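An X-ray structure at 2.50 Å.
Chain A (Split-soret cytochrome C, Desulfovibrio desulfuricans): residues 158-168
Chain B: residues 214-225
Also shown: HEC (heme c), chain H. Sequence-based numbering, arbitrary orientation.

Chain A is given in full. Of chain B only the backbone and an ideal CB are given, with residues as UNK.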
# COMPACT_ATOMS: atom_id res chain seq x y z
N ASN A 158 -11.36 -22.13 -4.75
CA ASN A 158 -10.61 -23.30 -5.23
C ASN A 158 -10.27 -24.36 -4.18
O ASN A 158 -9.56 -25.32 -4.48
CB ASN A 158 -9.32 -22.84 -5.92
CG ASN A 158 -9.60 -22.05 -7.19
OD1 ASN A 158 -9.97 -22.63 -8.23
ND2 ASN A 158 -9.45 -20.72 -7.12
N LYS A 159 -10.78 -24.18 -2.95
CA LYS A 159 -10.53 -25.10 -1.82
C LYS A 159 -9.05 -25.41 -1.57
O LYS A 159 -8.67 -26.54 -1.22
CB LYS A 159 -11.36 -26.38 -1.96
CG LYS A 159 -12.72 -26.30 -1.24
CD LYS A 159 -13.57 -25.18 -1.80
CE LYS A 159 -14.71 -24.78 -0.86
NZ LYS A 159 -15.57 -23.69 -1.44
N ILE A 160 -8.23 -24.37 -1.75
CA ILE A 160 -6.78 -24.44 -1.54
C ILE A 160 -6.50 -23.63 -0.27
O ILE A 160 -7.18 -22.63 -0.00
CB ILE A 160 -6.00 -23.79 -2.71
CG1 ILE A 160 -6.27 -24.56 -4.00
CG2 ILE A 160 -4.50 -23.78 -2.43
CD1 ILE A 160 -5.96 -23.77 -5.23
N GLU A 161 -5.53 -24.07 0.52
CA GLU A 161 -5.17 -23.36 1.74
C GLU A 161 -4.25 -22.19 1.42
O GLU A 161 -3.35 -22.31 0.58
CB GLU A 161 -4.50 -24.30 2.74
CG GLU A 161 -5.45 -25.13 3.60
CD GLU A 161 -4.73 -25.84 4.75
OE1 GLU A 161 -4.19 -25.16 5.66
OE2 GLU A 161 -4.69 -27.10 4.75
N ALA A 162 -4.45 -21.07 2.12
CA ALA A 162 -3.64 -19.86 1.92
C ALA A 162 -2.17 -20.08 2.35
O ALA A 162 -1.31 -19.19 2.22
CB ALA A 162 -4.26 -18.71 2.68
N THR A 163 -1.91 -21.28 2.83
CA THR A 163 -0.61 -21.74 3.31
C THR A 163 0.04 -22.66 2.25
O THR A 163 1.24 -22.91 2.29
CB THR A 163 -0.87 -22.54 4.64
OG1 THR A 163 -0.10 -21.98 5.71
CG2 THR A 163 -0.62 -24.08 4.49
N SER A 164 -0.78 -23.17 1.33
CA SER A 164 -0.34 -24.09 0.28
C SER A 164 0.77 -23.54 -0.58
O SER A 164 0.89 -22.32 -0.76
CB SER A 164 -1.53 -24.44 -0.62
OG SER A 164 -1.20 -25.47 -1.54
N LYS A 165 1.56 -24.45 -1.15
CA LYS A 165 2.67 -24.07 -2.04
C LYS A 165 2.08 -23.46 -3.29
O LYS A 165 2.72 -22.67 -3.99
CB LYS A 165 3.51 -25.28 -2.41
CG LYS A 165 4.51 -25.66 -1.34
CD LYS A 165 5.76 -26.25 -1.98
CE LYS A 165 6.82 -26.56 -0.93
NZ LYS A 165 8.15 -26.82 -1.55
N GLN A 166 0.84 -23.84 -3.57
CA GLN A 166 0.13 -23.34 -4.73
C GLN A 166 -0.16 -21.87 -4.66
O GLN A 166 0.04 -21.16 -5.64
CB GLN A 166 -1.20 -24.08 -4.90
CG GLN A 166 -1.12 -25.44 -5.55
CD GLN A 166 -2.21 -26.31 -5.03
OE1 GLN A 166 -2.16 -26.73 -3.86
NE2 GLN A 166 -3.24 -26.54 -5.83
N ARG A 167 -0.64 -21.38 -3.53
CA ARG A 167 -0.97 -19.97 -3.47
C ARG A 167 0.28 -19.10 -3.45
O ARG A 167 0.25 -17.95 -3.91
CB ARG A 167 -2.01 -19.65 -2.38
CG ARG A 167 -1.47 -19.29 -1.04
CD ARG A 167 -1.26 -17.79 -0.86
NE ARG A 167 -0.04 -17.60 -0.07
CZ ARG A 167 0.87 -16.66 -0.28
NH1 ARG A 167 0.69 -15.76 -1.26
NH2 ARG A 167 2.01 -16.69 0.38
N SER A 168 1.39 -19.63 -2.94
CA SER A 168 2.62 -18.86 -2.95
C SER A 168 3.17 -18.92 -4.39
O SER A 168 3.87 -18.01 -4.83
CB SER A 168 3.62 -19.41 -1.95
OG SER A 168 4.21 -20.61 -2.39
N UNK B 214 -7.10 -18.59 9.54
CA UNK B 214 -5.68 -18.35 9.35
C UNK B 214 -4.87 -19.32 10.17
O UNK B 214 -3.89 -18.93 10.80
CB UNK B 214 -5.32 -16.91 9.72
N UNK B 215 -5.27 -20.58 10.16
CA UNK B 215 -4.57 -21.62 10.92
C UNK B 215 -4.34 -22.83 10.02
O UNK B 215 -5.29 -23.41 9.47
CB UNK B 215 -5.36 -22.02 12.17
N UNK B 216 -3.07 -23.17 9.84
CA UNK B 216 -2.64 -24.27 8.98
C UNK B 216 -3.37 -25.59 9.30
O UNK B 216 -3.59 -25.90 10.47
CB UNK B 216 -1.13 -24.47 9.12
N UNK B 217 -3.80 -26.32 8.27
CA UNK B 217 -4.47 -27.59 8.53
C UNK B 217 -5.98 -27.58 8.62
O UNK B 217 -6.62 -28.60 8.40
CB UNK B 217 -3.93 -28.16 9.84
N UNK B 218 -6.55 -26.44 8.99
CA UNK B 218 -8.00 -26.28 9.08
C UNK B 218 -8.57 -26.15 7.66
O UNK B 218 -8.01 -25.43 6.83
CB UNK B 218 -8.37 -25.06 9.93
N UNK B 219 -9.68 -26.83 7.38
CA UNK B 219 -10.36 -26.78 6.07
C UNK B 219 -10.63 -25.35 5.60
O UNK B 219 -10.59 -25.03 4.41
CB UNK B 219 -11.68 -27.55 6.14
N UNK B 220 -11.06 -24.53 6.56
CA UNK B 220 -11.42 -23.15 6.32
C UNK B 220 -10.25 -22.18 6.24
O UNK B 220 -10.47 -20.96 6.19
CB UNK B 220 -12.37 -22.69 7.42
N UNK B 221 -9.02 -22.70 6.23
CA UNK B 221 -7.81 -21.86 6.16
C UNK B 221 -7.57 -21.24 4.76
O UNK B 221 -6.66 -21.63 4.01
CB UNK B 221 -6.59 -22.70 6.56
N UNK B 222 -8.39 -20.25 4.44
CA UNK B 222 -8.34 -19.57 3.16
C UNK B 222 -7.91 -18.11 3.20
O UNK B 222 -7.44 -17.59 2.19
CB UNK B 222 -9.72 -19.66 2.51
N UNK B 223 -8.05 -17.45 4.35
CA UNK B 223 -7.75 -16.02 4.41
C UNK B 223 -6.31 -15.59 4.64
O UNK B 223 -5.51 -16.34 5.20
CB UNK B 223 -8.60 -15.41 5.53
N UNK B 224 -6.00 -14.39 4.15
CA UNK B 224 -4.67 -13.79 4.28
C UNK B 224 -4.92 -12.35 4.65
O UNK B 224 -5.71 -11.67 4.00
CB UNK B 224 -3.83 -13.92 3.00
N UNK B 225 -4.30 -11.88 5.71
CA UNK B 225 -4.53 -10.52 6.14
C UNK B 225 -4.86 -10.47 7.61
O UNK B 225 -5.61 -11.31 8.12
CB UNK B 225 -5.65 -9.88 5.32
FE HEC H . -12.49 -10.86 4.52
CHA HEC H . -13.25 -12.61 1.77
CHB HEC H . -12.15 -13.79 6.32
CHC HEC H . -11.11 -9.11 7.09
CHD HEC H . -13.55 -7.99 3.11
NA HEC H . -12.74 -12.77 4.10
C1A HEC H . -12.89 -13.33 2.85
C2A HEC H . -12.76 -14.77 2.86
C3A HEC H . -12.60 -15.13 4.20
C4A HEC H . -12.59 -13.86 4.96
CMA HEC H . -12.38 -16.52 4.80
CAA HEC H . -12.85 -15.72 1.65
CBA HEC H . -14.26 -16.26 1.37
CGA HEC H . -15.12 -15.36 0.50
O1A HEC H . -16.28 -15.06 0.88
O2A HEC H . -14.67 -14.99 -0.60
NB HEC H . -11.83 -11.35 6.36
C1B HEC H . -11.79 -12.60 6.97
C2B HEC H . -11.13 -12.55 8.29
C3B HEC H . -10.71 -11.24 8.43
C4B HEC H . -11.20 -10.51 7.26
CMB HEC H . -10.96 -13.70 9.31
CAB HEC H . -9.98 -10.71 9.50
CBB HEC H . -8.67 -11.24 9.85
NC HEC H . -12.29 -8.92 4.91
C1C HEC H . -11.63 -8.37 6.00
C2C HEC H . -11.62 -6.92 5.89
C3C HEC H . -12.31 -6.55 4.73
C4C HEC H . -12.74 -7.83 4.19
CMC HEC H . -11.04 -5.98 6.97
CAC HEC H . -12.68 -5.25 4.32
CBC HEC H . -11.76 -4.15 3.92
ND HEC H . -13.34 -10.46 2.86
C1D HEC H . -13.84 -9.23 2.48
C2D HEC H . -14.37 -9.32 1.14
C3D HEC H . -14.21 -10.57 0.68
C4D HEC H . -13.54 -11.27 1.78
CMD HEC H . -14.97 -8.18 0.36
CAD HEC H . -14.65 -11.09 -0.69
CBD HEC H . -16.04 -11.71 -0.65
CGD HEC H . -16.47 -12.27 -2.00
O1D HEC H . -15.99 -13.36 -2.39
O2D HEC H . -17.29 -11.59 -2.67

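Positions 214 and 215 have nothing of the chain A stretch within 5.5 Å of the ideal CB, and both CBs point away from it, so chain A sets little restriction. Heme c lies to one side of 214, within reach of a long side chain, which favours an apolar one; the residue is M214(B), whose CE packs 3.2 Å from heme CMB. The second is T215(B), its hydroxyl bonded elsewhere in the structure.

At 216 the CB points sideways, 4.3 Å from T163(A) OG1 and 4.7 Å from E161(A) OE1. A polar or long, flexible side chain would fit this open border. K216(B) runs past the threonine, its CE 3.6 Å from T163(A) CG2, so the contact is made by the aliphatic part of the chain.

Position 217 has phi/psi of 93/-26, where a CB would be jammed against the carbonyl O of the residue before. Glycine is called for by the backbone alone, and G217(B) takes the third position of the type II turn that starts at T215(B), where a positive phi commonly calls for glycine. The turn leaves its amide free to donate to E161(A) OE1 at 2.9 Å.

Positions 218, 219 and 220 have ideal CBs beyond the reach of chain A, so the local turn matters more. A small acceptor suits 218, at the start of a type I turn: N218(B) OD1 accepts from the backbone N of 220 at 3.0 Å. At 219 and 220 the CBs point away from chain A, which leaves many residue types possible; the residues are D219(B) and A220(B).

Position 221 faces chain A squarely, its CB 3.6 Å from E161(A) OE1. A short donor would answer that carboxylate, and serine, threonine or asparagine are all plausible. N221(B) donates from ND2 to E161(A) OE1 at 2.8 Å, so one carboxylate oxygen receives both this amide and that of G217(B). Its backbone O accepts from A162(A) N at 3.0 Å, fastening the two loops irrespective of side chain.

At 222 the CB points away, 4.6 Å from I160(A) O, yet a large, flat side chain could turn back toward K159(A) and I160(A), while heme c lies on the other side of it. An aromatic would suit. W222(B), with chi1 near -52° (m), brings CD1 to 3.2 Å from I160(A) O at the ring edge, while CZ2 lies 4.2 Å from K159(A) CE.

Position 223 points away, toward the heme, where a small apolar group fits; A223(B) CB is 3.9 Å from heme CHB.

The CB of 224 points toward chain A, 4.8 Å from A162(A) CB, with the carbonyl of A162(A) farther on. A long chain ending in a donor suits this: K224(B) lays CD 3.9 Å from A162(A) CB and donates from NZ to A162(A) O at 3.1 Å.

Position 225, at 130/135, again calls for glycine, and is G225(B).

Chain B, residues 214-225: MTKGNDANWAKG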
# COMPACT_ATOMS: atom_id res chain seq x y z
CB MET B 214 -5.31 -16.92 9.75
CG MET B 214 -5.78 -15.85 8.78
SD MET B 214 -7.02 -14.84 9.55
CE MET B 214 -8.00 -14.49 8.28
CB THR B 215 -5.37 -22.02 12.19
OG1 THR B 215 -5.73 -20.84 12.92
CG2 THR B 215 -4.52 -22.91 13.09
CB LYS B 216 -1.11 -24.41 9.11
CG LYS B 216 -0.44 -25.26 8.04
CD LYS B 216 1.09 -25.19 8.10
CE LYS B 216 1.67 -25.64 6.77
NZ LYS B 216 2.81 -26.56 6.84
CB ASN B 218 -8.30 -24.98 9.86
CG ASN B 218 -9.74 -24.86 10.31
OD1 ASN B 218 -10.68 -24.93 9.51
ND2 ASN B 218 -9.92 -24.66 11.61
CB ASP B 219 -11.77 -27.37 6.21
CG ASP B 219 -11.82 -28.86 6.07
OD1 ASP B 219 -11.25 -29.59 6.91
OD2 ASP B 219 -12.53 -29.29 5.15
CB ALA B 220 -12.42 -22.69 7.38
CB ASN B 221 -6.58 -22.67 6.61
CG ASN B 221 -5.32 -21.84 6.62
OD1 ASN B 221 -5.32 -20.70 7.09
ND2 ASN B 221 -4.24 -22.39 6.06
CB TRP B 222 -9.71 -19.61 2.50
CG TRP B 222 -10.32 -20.96 2.41
CD1 TRP B 222 -9.78 -22.08 1.85
CD2 TRP B 222 -11.63 -21.31 2.84
NE1 TRP B 222 -10.68 -23.11 1.89
CE2 TRP B 222 -11.83 -22.67 2.49
CE3 TRP B 222 -12.66 -20.61 3.48
CZ2 TRP B 222 -13.03 -23.34 2.76
CZ3 TRP B 222 -13.86 -21.28 3.76
CH2 TRP B 222 -14.03 -22.64 3.40
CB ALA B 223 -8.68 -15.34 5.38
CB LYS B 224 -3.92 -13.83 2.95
CG LYS B 224 -2.46 -14.24 3.02
CD LYS B 224 -2.23 -15.55 3.80
CE LYS B 224 -0.81 -16.14 3.55
NZ LYS B 224 -0.41 -17.24 4.48
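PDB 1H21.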